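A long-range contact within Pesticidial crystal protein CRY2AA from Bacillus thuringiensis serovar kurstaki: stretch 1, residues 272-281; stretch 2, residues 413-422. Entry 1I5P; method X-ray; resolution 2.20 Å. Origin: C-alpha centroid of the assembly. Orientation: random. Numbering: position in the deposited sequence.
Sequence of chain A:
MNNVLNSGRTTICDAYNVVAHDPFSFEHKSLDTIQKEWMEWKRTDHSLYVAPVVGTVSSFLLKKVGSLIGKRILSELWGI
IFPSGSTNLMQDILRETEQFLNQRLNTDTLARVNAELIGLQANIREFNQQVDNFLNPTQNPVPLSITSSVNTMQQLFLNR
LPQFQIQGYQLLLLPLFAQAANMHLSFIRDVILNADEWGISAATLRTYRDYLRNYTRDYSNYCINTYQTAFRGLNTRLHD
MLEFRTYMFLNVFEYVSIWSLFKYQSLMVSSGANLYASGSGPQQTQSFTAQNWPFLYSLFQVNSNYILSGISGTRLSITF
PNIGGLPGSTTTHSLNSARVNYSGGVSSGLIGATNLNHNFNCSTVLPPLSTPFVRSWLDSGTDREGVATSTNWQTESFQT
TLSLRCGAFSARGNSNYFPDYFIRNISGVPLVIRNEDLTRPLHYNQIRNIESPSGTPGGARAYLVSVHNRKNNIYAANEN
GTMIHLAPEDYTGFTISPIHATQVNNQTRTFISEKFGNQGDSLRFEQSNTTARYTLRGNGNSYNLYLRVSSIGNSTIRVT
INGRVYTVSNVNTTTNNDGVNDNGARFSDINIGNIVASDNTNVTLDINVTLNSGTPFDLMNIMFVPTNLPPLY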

# COMPACT_ATOMS: atom_id res chain seq x y z
N GLY A 272 -3.22 -1.69 2.81
CA GLY A 272 -1.99 -0.96 2.97
C GLY A 272 -1.92 0.19 1.99
O GLY A 272 -2.94 0.63 1.47
N ALA A 273 -0.71 0.68 1.73
CA ALA A 273 -0.53 1.77 0.79
C ALA A 273 -0.84 1.30 -0.63
O ALA A 273 -0.73 0.11 -0.93
CB ALA A 273 0.90 2.28 0.85
N ASN A 274 -1.25 2.23 -1.48
CA ASN A 274 -1.54 1.89 -2.87
C ASN A 274 -0.25 1.75 -3.65
O ASN A 274 0.82 2.15 -3.18
CB ASN A 274 -2.35 2.99 -3.55
CG ASN A 274 -3.74 3.16 -2.98
OD1 ASN A 274 -4.44 2.19 -2.71
ND2 ASN A 274 -4.15 4.41 -2.81
N LEU A 275 -0.36 1.19 -4.84
CA LEU A 275 0.76 1.06 -5.77
C LEU A 275 0.12 1.65 -7.02
O LEU A 275 -0.92 1.16 -7.46
CB LEU A 275 1.15 -0.40 -6.01
CG LEU A 275 1.76 -1.19 -4.85
CD1 LEU A 275 2.14 -2.58 -5.33
CD2 LEU A 275 2.99 -0.46 -4.31
N TYR A 276 0.71 2.70 -7.58
CA TYR A 276 0.16 3.32 -8.78
C TYR A 276 0.95 2.95 -10.01
O TYR A 276 2.18 2.94 -10.00
CB TYR A 276 0.14 4.84 -8.67
CG TYR A 276 -0.42 5.35 -7.37
CD1 TYR A 276 0.41 5.59 -6.28
CD2 TYR A 276 -1.79 5.58 -7.22
CE1 TYR A 276 -0.11 6.06 -5.07
CE2 TYR A 276 -2.31 6.04 -6.03
CZ TYR A 276 -1.48 6.29 -4.96
OH TYR A 276 -2.03 6.76 -3.79
N ALA A 277 0.23 2.66 -11.09
CA ALA A 277 0.86 2.29 -12.34
C ALA A 277 0.34 3.17 -13.47
O ALA A 277 -0.85 3.48 -13.53
CB ALA A 277 0.58 0.83 -12.65
N SER A 278 1.25 3.58 -14.34
CA SER A 278 0.89 4.38 -15.51
C SER A 278 1.62 3.73 -16.67
O SER A 278 2.53 2.92 -16.46
CB SER A 278 1.30 5.86 -15.34
OG SER A 278 2.69 6.05 -15.46
N GLY A 279 1.25 4.08 -17.89
CA GLY A 279 1.87 3.46 -19.04
C GLY A 279 3.23 3.97 -19.49
O GLY A 279 3.60 5.13 -19.25
N SER A 280 3.97 3.08 -20.14
CA SER A 280 5.27 3.40 -20.71
C SER A 280 4.96 3.74 -22.16
O SER A 280 3.82 3.60 -22.60
CB SER A 280 6.20 2.18 -20.67
OG SER A 280 6.44 1.77 -19.34
N GLY A 281 5.96 4.17 -22.92
CA GLY A 281 5.71 4.51 -24.30
C GLY A 281 6.13 5.93 -24.59
O GLY A 281 6.41 6.69 -23.68
N GLY A 413 2.08 -4.66 -24.49
CA GLY A 413 3.05 -3.94 -23.69
C GLY A 413 3.02 -4.47 -22.27
O GLY A 413 2.45 -5.53 -22.02
N ASN A 414 3.63 -3.75 -21.33
CA ASN A 414 3.64 -4.21 -19.94
C ASN A 414 2.25 -4.17 -19.32
O ASN A 414 1.50 -3.21 -19.53
CB ASN A 414 4.54 -3.34 -19.06
CG ASN A 414 6.00 -3.41 -19.45
OD1 ASN A 414 6.52 -4.47 -19.78
ND2 ASN A 414 6.67 -2.27 -19.39
N SER A 415 1.90 -5.20 -18.57
CA SER A 415 0.62 -5.22 -17.88
C SER A 415 0.97 -4.94 -16.43
O SER A 415 2.05 -5.31 -15.96
CB SER A 415 -0.07 -6.59 -18.01
OG SER A 415 0.44 -7.51 -17.06
N ASN A 416 0.07 -4.27 -15.72
CA ASN A 416 0.31 -3.93 -14.33
C ASN A 416 -0.53 -4.82 -13.43
O ASN A 416 -1.75 -4.88 -13.56
CB ASN A 416 -0.02 -2.45 -14.12
CG ASN A 416 0.64 -1.57 -15.16
OD1 ASN A 416 1.86 -1.41 -15.16
ND2 ASN A 416 -0.16 -1.01 -16.07
N TYR A 417 0.14 -5.50 -12.52
CA TYR A 417 -0.52 -6.43 -11.61
C TYR A 417 0.44 -6.84 -10.51
O TYR A 417 1.64 -6.94 -10.73
CB TYR A 417 -0.95 -7.67 -12.40
CG TYR A 417 -1.34 -8.85 -11.54
CD1 TYR A 417 -2.61 -8.92 -10.96
CD2 TYR A 417 -0.43 -9.88 -11.27
CE1 TYR A 417 -2.97 -9.97 -10.14
CE2 TYR A 417 -0.78 -10.94 -10.44
CZ TYR A 417 -2.05 -10.98 -9.87
OH TYR A 417 -2.39 -12.00 -9.02
N PHE A 418 -0.09 -7.07 -9.31
CA PHE A 418 0.71 -7.51 -8.18
C PHE A 418 -0.10 -8.54 -7.40
O PHE A 418 -1.29 -8.33 -7.16
CB PHE A 418 1.07 -6.33 -7.26
CG PHE A 418 1.72 -5.17 -7.97
CD1 PHE A 418 0.94 -4.16 -8.53
CD2 PHE A 418 3.10 -5.11 -8.11
CE1 PHE A 418 1.54 -3.08 -9.20
CE2 PHE A 418 3.71 -4.05 -8.78
CZ PHE A 418 2.92 -3.03 -9.33
N PRO A 419 0.52 -9.66 -7.00
CA PRO A 419 -0.17 -10.72 -6.25
C PRO A 419 -0.93 -10.17 -5.06
O PRO A 419 -0.39 -9.34 -4.32
CB PRO A 419 0.98 -11.65 -5.84
CG PRO A 419 1.92 -11.52 -6.99
CD PRO A 419 1.94 -10.01 -7.19
N ASP A 420 -2.17 -10.62 -4.89
CA ASP A 420 -3.03 -10.19 -3.78
C ASP A 420 -3.42 -8.71 -3.82
O ASP A 420 -4.00 -8.18 -2.87
CB ASP A 420 -2.39 -10.53 -2.44
CG ASP A 420 -2.25 -12.03 -2.23
OD1 ASP A 420 -3.27 -12.75 -2.29
OD2 ASP A 420 -1.11 -12.49 -2.00
N TYR A 421 -3.08 -8.03 -4.91
CA TYR A 421 -3.45 -6.63 -5.06
C TYR A 421 -4.57 -6.54 -6.07
O TYR A 421 -4.55 -7.22 -7.10
CB TYR A 421 -2.28 -5.78 -5.57
CG TYR A 421 -1.29 -5.36 -4.50
CD1 TYR A 421 -0.38 -6.27 -3.97
CD2 TYR A 421 -1.24 -4.04 -4.05
CE1 TYR A 421 0.56 -5.89 -3.03
CE2 TYR A 421 -0.30 -3.64 -3.10
CZ TYR A 421 0.60 -4.57 -2.60
OH TYR A 421 1.54 -4.18 -1.67
N PHE A 422 -5.56 -5.72 -5.77
CA PHE A 422 -6.68 -5.52 -6.68
C PHE A 422 -6.64 -4.08 -7.16
O PHE A 422 -6.14 -3.20 -6.46
CB PHE A 422 -8.02 -5.76 -5.97
CG PHE A 422 -8.19 -7.15 -5.43
CD1 PHE A 422 -7.73 -7.47 -4.15
CD2 PHE A 422 -8.79 -8.14 -6.19
CE1 PHE A 422 -7.89 -8.76 -3.64
CE2 PHE A 422 -8.94 -9.44 -5.69
CZ PHE A 422 -8.49 -9.74 -4.41
O HOH W 1 1.48 -1.57 -1.00
O HOH W 2 3.33 0.29 -16.39
O HOH W 3 4.79 -0.16 -18.68

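The two stretches lie far apart in sequence, and no direct hydrogen bond joins them. Side chains packed against each other and three bridging waters make the contact. Together the two sides bury 323 Å².

G272 opens stretch 1 and touches nothing in stretch 2. A273 comes next, and its backbone does more than its side chain. The CB points sideways and stays well clear of stretch 2. The carbonyl O of A273 sits at the edge of the Y421 ring, near its plane, 4.4 Å from Y421 CE2. Water 1 closes the remaining gap. It donates to A273 O at 2.8 Å and accepts from Y421 OH at 2.7 Å. The tyrosine hydroxyl is thus tied to the backbone of stretch 1 although the two do not meet directly.

N274 points away from stretch 2. Its ND2 makes a weak hydrogen bond to Y276 OH, 3.3 Å long but nearly straight. Y276 also points away, so this pair stays on the far side of the strand backbone from the contact.

L275 is the centre of the apolar part. It gives up 84 Å² to stretch 2, the largest share of any residue here. Its m,t rotamer places CD1 over a face of each of two aromatic rings, in the corner they form. CD1 lies 3.7 Å from the centroid of the F418 ring and only 9° off the ring normal, so the methyl sits almost squarely over the face. The same CD1 lies 3.9 Å from the centroid of the Y421 ring, 28° off the normal, and is therefore displaced from the ring axis. Its closest atom there is Y421 CE2, at 3.5 Å from L275 CD1. Both are CH-pi contacts. F418 and Y421 are the two ends of a type II beta turn, and both rings reach L275 CD1. The turn is closed by a backbone hydrogen bond from Y421 N to F418 O, 2.9 Å long. D420, at the third position of the turn, has a positive phi, as this turn type requires.

A277 is two residues on, so its side chain again points toward stretch 2. Its CB packs against the amide of N416, 3.5 Å from N416 CG. The CA atoms of A277 and N416 are 6.6 Å apart, the closest of the registered pairs.

S278 turns its side chain away, but its carbonyl still takes part. Water 2 lies 2.7 Å from S278 O and 2.6 Å from N416 OD1, both within hydrogen-bonding distance. N416 ND2 is satisfied elsewhere in the structure.

G279 adds almost nothing. S280 points toward N414, but S280 OG and N414 ND2 are 4.0 Å apart, too far for a direct bond. Water 3 spans them, 2.6 Å from S280 OG and 2.9 Å from N414 ND2, accepting from the amide. G281 is out of reach of stretch 2.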